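Long-range contacts in beta-galacturonidase (PDB 6NCX), which probably hydrolyses beta-linked uronic acid residues from glycosides, as a member of glycoside hydrolase family 2, and binds alpha-D-galacturonate in its sugar pocket: residues P129-S134 with D519-S524; T310-N315 with H335-S340; G469-Y474 with M529-I534. All coordinates share one frame; numbering follows the deposited sequence.

Overall arrangement
Following the chain from the N terminus, residues 129-134, in the loop between strands 109-117 and 142-146, come first, and contact 1 closes the longest loop when 519-524 meets them 385 residues later. Contact 2 nests inside that loop, its segments following the neighbouring parallel strands 307-309 and 329-333. Contact 3 opens at 469-474, after strand 461-466, and closes at 529-534, beyond the second half of contact 1, so the two cross. Contact 1 thus ties an N-terminal beta domain to the barrel domain that houses contacts 2 and 3. All three touch the galacturonate; contact 1 touches both others, whereas contacts 2 and 3 stay about 7 Å apart at their nearest atoms.

Contact 1 (P129-S134 with D519-S524); sequences PNDYQS and DSWFGS. With ADA (alpha-D-galactopyranuronic acid), chain I.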
loop_
_atom_site.group_PDB
_atom_site.type_symbol
_atom_site.label_atom_id
_atom_site.label_comp_id
_atom_site.label_asym_id
_atom_site.label_seq_id
_atom_site.Cartn_x
_atom_site.Cartn_y
_atom_site.Cartn_z
ATOM N N PRO C 129 -24.354 -18.089 2.366
ATOM C CA PRO C 129 -22.939 -17.679 2.480
ATOM C C PRO C 129 -22.188 -18.110 1.231
ATOM O O PRO C 129 -22.193 -19.288 0.858
ATOM C CB PRO C 129 -22.447 -18.414 3.737
ATOM C CG PRO C 129 -23.717 -18.705 4.535
ATOM C CD PRO C 129 -24.772 -18.953 3.492
ATOM N N ASN C 130 -21.577 -17.146 0.551
ATOM C CA ASN C 130 -21.087 -17.414 -0.794
ATOM C C ASN C 130 -19.955 -16.453 -1.127
ATOM O O ASN C 130 -19.642 -15.539 -0.358
ATOM C CB ASN C 130 -22.216 -17.311 -1.829
ATOM C CG ASN C 130 -22.093 -18.356 -2.931
ATOM O OD1 ASN C 130 -21.029 -18.917 -3.146
ATOM N ND2 ASN C 130 -23.189 -18.617 -3.630
ATOM N N ASP C 131 -19.361 -16.668 -2.316
ATOM C CA ASP C 131 -18.208 -15.933 -2.836
ATOM C C ASP C 131 -18.632 -14.595 -3.447
ATOM O O ASP C 131 -18.078 -14.130 -4.451
ATOM C CB ASP C 131 -17.474 -16.809 -3.851
ATOM C CG ASP C 131 -16.107 -16.287 -4.188
ATOM O OD1 ASP C 131 -15.662 -16.506 -5.326
ATOM O OD2 ASP C 131 -15.473 -15.652 -3.323
ATOM N N TYR C 132 -19.635 -13.989 -2.828
ATOM C CA TYR C 132 -20.131 -12.653 -3.099
ATOM C C TYR C 132 -21.051 -12.308 -1.936
ATOM O O TYR C 132 -21.659 -13.197 -1.331
ATOM C CB TYR C 132 -20.857 -12.559 -4.465
ATOM C CG TYR C 132 -22.117 -13.397 -4.579
ATOM C CD1 TYR C 132 -22.054 -14.756 -4.910
ATOM C CD2 TYR C 132 -23.382 -12.838 -4.331
ATOM C CE1 TYR C 132 -23.225 -15.530 -4.998
ATOM C CE2 TYR C 132 -24.545 -13.613 -4.407
ATOM C CZ TYR C 132 -24.457 -14.952 -4.744
ATOM O OH TYR C 132 -25.601 -15.712 -4.828
ATOM N N GLN C 133 -21.115 -11.025 -1.603
ATOM C CA GLN C 133 -21.863 -10.587 -0.438
ATOM C C GLN C 133 -23.349 -10.543 -0.756
ATOM O O GLN C 133 -23.750 -10.194 -1.871
ATOM C CB GLN C 133 -21.364 -9.210 0.005
ATOM C CG GLN C 133 -22.176 -8.549 1.112
ATOM C CD GLN C 133 -21.971 -9.203 2.464
ATOM O OE1 GLN C 133 -22.350 -10.350 2.683
ATOM N NE2 GLN C 133 -21.367 -8.469 3.378
ATOM N N SER C 134 -24.169 -10.917 0.214
ATOM C CA SER C 134 -25.611 -10.655 0.151
ATOM C C SER C 134 -25.853 -9.402 0.981
ATOM O O SER C 134 -25.837 -9.449 2.215
ATOM C CB SER C 134 -26.432 -11.841 0.669
ATOM O OG SER C 134 -26.462 -12.934 -0.250
ATOM N N ASP C 519 -17.854 -13.732 4.991
ATOM C CA ASP C 519 -16.761 -13.991 5.933
ATOM C C ASP C 519 -16.338 -15.452 5.939
ATOM O O ASP C 519 -15.158 -15.748 6.162
ATOM C CB ASP C 519 -17.152 -13.597 7.361
ATOM C CG ASP C 519 -17.440 -12.113 7.515
ATOM O OD1 ASP C 519 -18.546 -11.784 7.968
ATOM O OD2 ASP C 519 -16.577 -11.276 7.190
ATOM N N SER C 520 -17.269 -16.384 5.728
ATOM C CA SER C 520 -16.885 -17.795 5.789
ATOM C C SER C 520 -15.890 -18.181 4.698
ATOM O O SER C 520 -15.215 -19.203 4.828
ATOM C CB SER C 520 -18.129 -18.708 5.723
ATOM O OG SER C 520 -18.951 -18.400 4.612
ATOM N N TRP C 521 -15.770 -17.391 3.634
ATOM C CA TRP C 521 -14.853 -17.689 2.535
ATOM C C TRP C 521 -13.441 -17.148 2.743
ATOM O O TRP C 521 -12.624 -17.235 1.819
ATOM C CB TRP C 521 -15.427 -17.140 1.224
ATOM C CG TRP C 521 -16.472 -18.019 0.678
ATOM C CD1 TRP C 521 -17.669 -18.272 1.232
ATOM C CD2 TRP C 521 -16.402 -18.790 -0.527
ATOM N NE1 TRP C 521 -18.373 -19.145 0.447
ATOM C CE2 TRP C 521 -17.618 -19.480 -0.644
ATOM C CE3 TRP C 521 -15.428 -18.961 -1.526
ATOM C CZ2 TRP C 521 -17.897 -20.344 -1.725
ATOM C CZ3 TRP C 521 -15.711 -19.812 -2.606
ATOM C CH2 TRP C 521 -16.927 -20.490 -2.690
ATOM N N PHE C 522 -13.135 -16.612 3.934
ATOM C CA PHE C 522 -11.873 -15.901 4.162
ATOM C C PHE C 522 -10.644 -16.791 3.956
ATOM O O PHE C 522 -9.547 -16.276 3.721
ATOM C CB PHE C 522 -11.837 -15.337 5.590
ATOM C CG PHE C 522 -11.324 -16.329 6.581
ATOM C CD1 PHE C 522 -12.173 -17.313 7.089
ATOM C CD2 PHE C 522 -9.977 -16.349 6.939
ATOM C CE1 PHE C 522 -11.698 -18.270 7.958
ATOM C CE2 PHE C 522 -9.508 -17.313 7.809
ATOM C CZ PHE C 522 -10.380 -18.280 8.307
ATOM N N GLY C 523 -10.783 -18.111 4.111
ATOM C CA GLY C 523 -9.610 -18.975 4.085
ATOM C C GLY C 523 -8.925 -18.988 2.731
ATOM O O GLY C 523 -7.696 -19.008 2.644
ATOM N N SER C 524 -9.709 -18.936 1.663
ATOM C CA SER C 524 -9.207 -18.922 0.300
ATOM C C SER C 524 -9.395 -17.575 -0.376
ATOM O O SER C 524 -9.303 -17.506 -1.602
ATOM C CB SER C 524 -9.929 -19.982 -0.523
ATOM O OG SER C 524 -11.321 -19.704 -0.524
HETATM C C1 ADA I . -16.372 -19.950 -9.852
HETATM C C2 ADA I . -17.586 -19.039 -9.558
HETATM C C3 ADA I . -17.273 -17.622 -9.250
HETATM C C4 ADA I . -16.014 -17.417 -8.482
HETATM C C5 ADA I . -14.855 -18.240 -9.058
HETATM C C6 ADA I . -13.553 -18.114 -8.263
HETATM O O1 ADA I . -15.962 -19.873 -11.198
HETATM O O2 ADA I . -18.491 -19.136 -10.621
HETATM O O3 ADA I . -18.357 -17.032 -8.568
HETATM O O4 ADA I . -16.196 -17.798 -7.139
HETATM O O5 ADA I . -15.205 -19.652 -9.037
HETATM O O6B ADA I . -13.047 -16.993 -7.986
HETATM O O6A ADA I . -12.991 -19.173 -7.888
#
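Asp131 and Trp521 meet by a CH-pi contact: CB of Asp131 sits 3.7 Å from the centroid of the Trp521 six-membered ring, only 11° off the ring normal, and so lies squarely over the face. The carboxylate of Asp131 is nearly parallel to the indole, the two planes 12° apart. Its CG, anti to the backbone N (chi1 -166°), turns the acid group to the galacturonate side, although OD1 is modelled too close to sugar O4 for the details of that approach to be relied on. The same indole face also takes backbone: the C atom of Asn130 lies 3.5 Å above its plane, offset toward the rim, and CA of Asn130 comes within 3.4 Å of NE1 of Trp521. Van der Waals contact continues where OD1 of Asn130 reaches CZ2 of Trp521 at 3.7 Å, and where CB of Pro129 meets OG of Ser520 at 3.6 Å.

Hydrogen bonding works within the 129-134 loop and not across the contact. The amide N of Asp131 donates to OD1 of Asn130 over 2.9 Å, which, with the bond from ND2 to Arg337 O, helps hold the Asn130 amide beside the indole. Beyond the segments, Asp131 OD2 forms a salt bridge with Arg525, and OD1 accepts from Asn530.

Trp521 belongs to the 3-10 turn 519-521, between strands 515-516 and 529-530, and packs against the loop joining strands 109-117 and 142-146.

Contact 2 (T310-N315 with H335-S340); sequences TVHYPN and HARGLS. With ADA (alpha-D-galactopyranuronic acid), chain I.
His312 and Arg337 converge on one sugar hydroxyl, and Arg337 shows how when followed outward. Its CB lies 3.7 Å from CD2 of His312. CG, anti to the backbone N (chi1 -177°), rests over a face of the His312 ring, 3.5 Å from the same CD2. The chain bends at chi2, and CD then runs past O3 of the galacturonate. NE donates to O3 of the sugar at 2.7 Å and also to O4, and at the tip NH2 gives a second bond to O4, so O4 is gripped twice by one guanidinium. The guanidinium stands at 78° to the imidazole. At the ring's edge, NE2 of His312 is hydrogen-bonded to sugar O3 over 2.7 Å, while ND1 pairs with Glu333, a second-shell residue that would fix the ring's rotation.

Behind these tips the backbones meet: Ala336 N donates to His312 O at 3.3 Å, and that oxygen also receives the CA-H of His335. Tyr313 turns its edge toward the face of the His335 ring in an offset edge-to-face pair, centroids 6.0 Å apart. Tyr313 OH continues to His278, and His335 NE2 to Tyr132.

An active-site pocket built from loops at the C-terminal ends of the parallel strands is characteristic of the TIM barrel; here the loops after strands 307-309 and 329-333 supply His312 and Arg337 to the galacturonate.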
loop_
_atom_site.group_PDB
_atom_site.type_symbol
_atom_site.label_atom_id
_atom_site.label_comp_id
_atom_site.label_asym_id
_atom_site.label_seq_id
_atom_site.Cartn_x
_atom_site.Cartn_y
_atom_site.Cartn_z
ATOM N N THR C 310 -23.487 -10.956 -16.201
ATOM C CA THR C 310 -24.038 -10.484 -14.926
ATOM C C THR C 310 -23.918 -11.562 -13.850
ATOM O O THR C 310 -24.893 -12.177 -13.414
ATOM C CB THR C 310 -25.500 -10.094 -15.086
ATOM O OG1 THR C 310 -26.260 -11.273 -15.365
ATOM C CG2 THR C 310 -25.714 -9.070 -16.207
ATOM N N VAL C 311 -22.691 -11.778 -13.393
ATOM C CA VAL C 311 -22.470 -12.752 -12.329
ATOM C C VAL C 311 -22.978 -12.176 -11.008
ATOM O O VAL C 311 -22.678 -11.029 -10.656
ATOM C CB VAL C 311 -20.980 -13.148 -12.268
ATOM C CG1 VAL C 311 -20.516 -13.637 -13.639
ATOM C CG2 VAL C 311 -20.097 -11.978 -11.810
ATOM N N HIS C 312 -23.808 -12.935 -10.292
ATOM C CA HIS C 312 -24.469 -14.164 -10.736
ATOM C C HIS C 312 -25.959 -14.005 -10.479
ATOM O O HIS C 312 -26.512 -14.756 -9.695
ATOM C CB HIS C 312 -23.974 -15.409 -9.975
ATOM C CG HIS C 312 -22.527 -15.732 -10.192
ATOM N ND1 HIS C 312 -22.040 -16.222 -11.386
ATOM C CD2 HIS C 312 -21.465 -15.658 -9.354
ATOM C CE1 HIS C 312 -20.741 -16.432 -11.275
ATOM N NE2 HIS C 312 -20.368 -16.094 -10.054
ATOM N N TYR C 313 -26.592 -13.009 -11.125
ATOM C CA TYR C 313 -27.951 -12.583 -10.804
ATOM C C TYR C 313 -28.392 -11.496 -11.780
ATOM O O TYR C 313 -27.541 -10.887 -12.439
ATOM C CB TYR C 313 -28.019 -12.082 -9.348
ATOM C CG TYR C 313 -26.802 -11.254 -8.947
ATOM C CD1 TYR C 313 -26.644 -9.937 -9.391
ATOM C CD2 TYR C 313 -25.813 -11.793 -8.151
ATOM C CE1 TYR C 313 -25.517 -9.176 -9.035
ATOM C CE2 TYR C 313 -24.691 -11.052 -7.790
ATOM C CZ TYR C 313 -24.550 -9.745 -8.239
ATOM O OH TYR C 313 -23.429 -9.027 -7.882
ATOM N N PRO C 314 -29.698 -11.229 -11.910
ATOM C CA PRO C 314 -30.141 -10.135 -12.789
ATOM C C PRO C 314 -29.596 -8.786 -12.340
ATOM O O PRO C 314 -29.350 -8.548 -11.157
ATOM C CB PRO C 314 -31.676 -10.181 -12.682
ATOM C CG PRO C 314 -31.974 -11.625 -12.321
ATOM C CD PRO C 314 -30.832 -12.055 -11.433
ATOM N N ASN C 315 -29.442 -7.884 -13.300
ATOM C CA ASN C 315 -28.876 -6.572 -13.041
ATOM C C ASN C 315 -29.947 -5.482 -13.037
ATOM O O ASN C 315 -31.036 -5.622 -13.604
ATOM C CB ASN C 315 -27.801 -6.224 -14.080
ATOM C CG ASN C 315 -26.427 -6.752 -13.703
ATOM O OD1 ASN C 315 -26.293 -7.697 -12.910
ATOM N ND2 ASN C 315 -25.398 -6.155 -14.286
ATOM N N HIS C 335 -30.319 -15.922 -10.428
ATOM C CA HIS C 335 -29.484 -15.791 -9.237
ATOM C C HIS C 335 -29.173 -17.166 -8.680
ATOM O O HIS C 335 -30.039 -17.806 -8.074
ATOM C CB HIS C 335 -30.158 -14.944 -8.163
ATOM C CG HIS C 335 -29.354 -14.859 -6.906
ATOM N ND1 HIS C 335 -29.920 -14.684 -5.661
ATOM C CD2 HIS C 335 -28.017 -14.939 -6.705
ATOM C CE1 HIS C 335 -28.965 -14.661 -4.748
ATOM N NE2 HIS C 335 -27.800 -14.810 -5.355
ATOM N N ALA C 336 -27.930 -17.608 -8.862
ATOM C CA ALA C 336 -27.436 -18.872 -8.321
ATOM C C ALA C 336 -25.950 -19.005 -8.648
ATOM O O ALA C 336 -25.527 -18.702 -9.772
ATOM C CB ALA C 336 -28.215 -20.072 -8.883
ATOM N N ARG C 337 -25.174 -19.468 -7.664
ATOM C CA ARG C 337 -23.730 -19.683 -7.818
ATOM C C ARG C 337 -23.310 -20.870 -6.968
ATOM O O ARG C 337 -23.394 -20.800 -5.737
ATOM C CB ARG C 337 -22.915 -18.454 -7.395
ATOM C CG ARG C 337 -21.416 -18.652 -7.613
ATOM C CD ARG C 337 -20.582 -17.961 -6.562
ATOM N NE ARG C 337 -19.250 -18.552 -6.524
ATOM C CZ ARG C 337 -18.968 -19.722 -5.943
ATOM N NH1 ARG C 337 -19.924 -20.416 -5.343
ATOM N NH2 ARG C 337 -17.734 -20.205 -5.966
ATOM N N GLY C 338 -22.841 -21.937 -7.613
ATOM C CA GLY C 338 -22.167 -22.999 -6.889
ATOM C C GLY C 338 -23.027 -23.732 -5.878
ATOM O O GLY C 338 -22.493 -24.283 -4.909
ATOM N N LEU C 339 -24.340 -23.778 -6.077
ATOM C CA LEU C 339 -25.192 -24.485 -5.128
ATOM C C LEU C 339 -25.004 -25.999 -5.281
ATOM O O LEU C 339 -25.002 -26.530 -6.397
ATOM C CB LEU C 339 -26.653 -24.064 -5.332
ATOM C CG LEU C 339 -26.873 -22.569 -5.028
ATOM C CD1 LEU C 339 -28.262 -22.075 -5.376
ATOM C CD2 LEU C 339 -26.549 -22.223 -3.562
ATOM N N SER C 340 -24.798 -26.694 -4.164
ATOM C CA SER C 340 -24.634 -28.143 -4.235
ATOM C C SER C 340 -25.974 -28.819 -4.559
ATOM O O SER C 340 -27.033 -28.178 -4.579
ATOM C CB SER C 340 -24.075 -28.687 -2.917
ATOM O OG SER C 340 -24.994 -28.484 -1.850
HETATM C C1 ADA I . -16.372 -19.950 -9.852
HETATM C C2 ADA I . -17.586 -19.039 -9.558
HETATM C C3 ADA I . -17.273 -17.622 -9.250
HETATM C C4 ADA I . -16.014 -17.417 -8.482
HETATM C C5 ADA I . -14.855 -18.240 -9.058
HETATM C C6 ADA I . -13.553 -18.114 -8.263
HETATM O O1 ADA I . -15.962 -19.873 -11.198
HETATM O O2 ADA I . -18.491 -19.136 -10.621
HETATM O O3 ADA I . -18.357 -17.032 -8.568
HETATM O O4 ADA I . -16.196 -17.798 -7.139
HETATM O O5 ADA I . -15.205 -19.652 -9.037
HETATM O O6B ADA I . -13.047 -16.993 -7.986
HETATM O O6A ADA I . -12.991 -19.173 -7.888
#

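Contact 3 (G469-Y474 with M529-I534); sequences GAIYGY and MNNKGI. With ADA (alpha-D-galactopyranuronic acid), chain I.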
loop_
_atom_site.group_PDB
_atom_site.type_symbol
_atom_site.label_atom_id
_atom_site.label_comp_id
_atom_site.label_asym_id
_atom_site.label_seq_id
_atom_site.Cartn_x
_atom_site.Cartn_y
_atom_site.Cartn_z
ATOM N N GLY C 469 -6.100 -14.416 -9.682
ATOM C CA GLY C 469 -6.083 -13.442 -8.612
ATOM C C GLY C 469 -4.779 -12.655 -8.545
ATOM O O GLY C 469 -3.723 -13.065 -9.043
ATOM N N ALA C 470 -4.869 -11.494 -7.901
ATOM C CA ALA C 470 -3.723 -10.637 -7.647
ATOM C C ALA C 470 -4.165 -9.602 -6.634
ATOM O O ALA C 470 -5.246 -9.034 -6.776
ATOM C CB ALA C 470 -3.211 -9.949 -8.920
ATOM N N ILE C 471 -3.355 -9.359 -5.609
ATOM C CA ILE C 471 -3.633 -8.307 -4.636
ATOM C C ILE C 471 -2.956 -7.037 -5.135
ATOM O O ILE C 471 -1.720 -6.979 -5.225
ATOM C CB ILE C 471 -3.144 -8.680 -3.234
ATOM C CG1 ILE C 471 -3.736 -10.015 -2.799
ATOM C CG2 ILE C 471 -3.541 -7.615 -2.252
ATOM C CD1 ILE C 471 -3.179 -10.521 -1.494
ATOM N N TYR C 472 -3.763 -6.030 -5.469
ATOM C CA TYR C 472 -3.233 -4.759 -5.930
ATOM C C TYR C 472 -2.232 -4.254 -4.916
ATOM O O TYR C 472 -2.476 -4.300 -3.707
ATOM C CB TYR C 472 -4.354 -3.729 -6.131
ATOM C CG TYR C 472 -3.872 -2.372 -6.620
ATOM C CD1 TYR C 472 -3.799 -1.283 -5.758
ATOM C CD2 TYR C 472 -3.482 -2.185 -7.946
ATOM C CE1 TYR C 472 -3.362 -0.043 -6.196
ATOM C CE2 TYR C 472 -3.028 -0.946 -8.400
ATOM C CZ TYR C 472 -2.977 0.121 -7.520
ATOM O OH TYR C 472 -2.533 1.353 -7.968
ATOM N N GLY C 473 -1.074 -3.832 -5.412
ATOM C CA GLY C 473 0.011 -3.418 -4.583
ATOM C C GLY C 473 1.079 -4.471 -4.392
ATOM O O GLY C 473 2.259 -4.117 -4.268
ATOM N N TYR C 474 0.713 -5.750 -4.339
ATOM C CA TYR C 474 1.717 -6.775 -4.073
ATOM C C TYR C 474 2.422 -7.114 -5.375
ATOM O O TYR C 474 1.813 -7.687 -6.293
ATOM C CB TYR C 474 1.125 -8.036 -3.454
ATOM C CG TYR C 474 2.228 -8.962 -2.978
ATOM C CD1 TYR C 474 3.147 -8.521 -2.020
ATOM C CD2 TYR C 474 2.377 -10.250 -3.497
ATOM C CE1 TYR C 474 4.148 -9.311 -1.589
ATOM C CE2 TYR C 474 3.418 -11.090 -3.046
ATOM C CZ TYR C 474 4.299 -10.600 -2.093
ATOM O OH TYR C 474 5.346 -11.360 -1.612
ATOM N N MET C 529 -12.063 -10.733 0.157
ATOM C CA MET C 529 -12.391 -10.247 -1.168
ATOM C C MET C 529 -12.073 -11.338 -2.173
ATOM O O MET C 529 -11.141 -12.124 -1.971
ATOM C CB MET C 529 -11.589 -8.998 -1.537
ATOM C CG MET C 529 -11.717 -7.851 -0.556
ATOM S SD MET C 529 -13.272 -6.986 -0.744
ATOM C CE MET C 529 -13.091 -6.372 -2.402
ATOM N N ASN C 530 -12.863 -11.388 -3.246
ATOM C CA ASN C 530 -12.429 -12.069 -4.459
ATOM C C ASN C 530 -11.496 -11.123 -5.222
ATOM O O ASN C 530 -11.857 -9.976 -5.519
ATOM C CB ASN C 530 -13.639 -12.496 -5.302
ATOM C CG ASN C 530 -13.265 -13.449 -6.444
ATOM O OD1 ASN C 530 -12.619 -13.049 -7.409
ATOM N ND2 ASN C 530 -13.702 -14.693 -6.351
ATOM N N ASN C 531 -10.290 -11.616 -5.528
ATOM C CA ASN C 531 -9.151 -10.794 -5.923
ATOM C C ASN C 531 -8.775 -10.952 -7.401
ATOM O O ASN C 531 -7.680 -10.561 -7.818
ATOM C CB ASN C 531 -7.967 -11.115 -5.005
ATOM C CG ASN C 531 -8.261 -10.789 -3.528
ATOM O OD1 ASN C 531 -7.952 -9.707 -3.040
ATOM N ND2 ASN C 531 -8.857 -11.725 -2.827
ATOM N N LYS C 532 -9.683 -11.457 -8.225
ATOM C CA LYS C 532 -9.387 -11.683 -9.632
ATOM C C LYS C 532 -9.837 -10.525 -10.530
ATOM O O LYS C 532 -9.821 -10.662 -11.759
ATOM C CB LYS C 532 -10.012 -13.010 -10.065
ATOM C CG LYS C 532 -9.770 -14.128 -9.057
ATOM C CD LYS C 532 -10.283 -15.458 -9.554
ATOM C CE LYS C 532 -9.747 -16.617 -8.708
ATOM N NZ LYS C 532 -10.437 -16.784 -7.392
ATOM N N GLY C 533 -10.204 -9.383 -9.954
ATOM C CA GLY C 533 -10.460 -8.205 -10.769
ATOM C C GLY C 533 -9.252 -7.849 -11.625
ATOM O O GLY C 533 -8.101 -8.018 -11.215
ATOM N N ILE C 534 -9.525 -7.391 -12.852
ATOM C CA ILE C 534 -8.483 -6.759 -13.659
ATOM C C ILE C 534 -8.232 -5.353 -13.137
ATOM O O ILE C 534 -7.126 -4.811 -13.241
ATOM C CB ILE C 534 -8.896 -6.767 -15.145
ATOM C CG1 ILE C 534 -9.132 -8.202 -15.615
ATOM C CG2 ILE C 534 -7.830 -6.074 -16.008
ATOM C CD1 ILE C 534 -7.881 -9.108 -15.468
HETATM C C1 ADA I . -16.372 -19.950 -9.852
HETATM C C2 ADA I . -17.586 -19.039 -9.558
HETATM C C3 ADA I . -17.273 -17.622 -9.250
HETATM C C4 ADA I . -16.014 -17.417 -8.482
HETATM C C5 ADA I . -14.855 -18.240 -9.058
HETATM C C6 ADA I . -13.553 -18.114 -8.263
HETATM O O1 ADA I . -15.962 -19.873 -11.198
HETATM O O2 ADA I . -18.491 -19.136 -10.621
HETATM O O3 ADA I . -18.357 -17.032 -8.568
HETATM O O4 ADA I . -16.196 -17.798 -7.139
HETATM O O5 ADA I . -15.205 -19.652 -9.037
HETATM O O6B ADA I . -13.047 -16.993 -7.986
HETATM O O6A ADA I . -12.991 -19.173 -7.888
#
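Lys532 CG is anti to its carbonyl carbon (chi1 -45°), which lays that methylene against Gly469, 3.7 Å from the Gly469 N. The chain runs extended until it bends at chi4 (77°), where NZ swings to the sugar carboxylate. Asn530 comes from the same segment, and its ND2 reaches that carboxylate too.

Across the contact itself, backbone does the joining. Ala470 N donates to Asn531 O over 3.0 Å; the bond is fairly straight, 154° at the hydrogen, but the donor stands above the carbonyl plane. Gly469 CA adds a CA-H...O contact to the same oxygen at 3.4 Å. CB of Asn531 lies 3.9 Å from Ala470 O, and its amide is held by Pro526 and Arg527. Beyond, the 469-474 segment reverses in a type II beta turn from Ile471 to Tyr474, and Tyr474 OH bonds Arg516 of a second subunit.

At the ligand, O6B of the galacturonate accepts from Lys532 NZ at 2.7 Å and from Asn530 ND2 at 2.9 Å. Asn530 OD1 in turn accepts from Trp510, which would set the amide's orientation, and Lys532 NZ also pairs with Tyr434 OH.

One carboxylate oxygen is therefore met by a lysine and an amide N-H; this pairing suits the acid group of a uronic acid and is consistent with recognition of galacturonate through its charge.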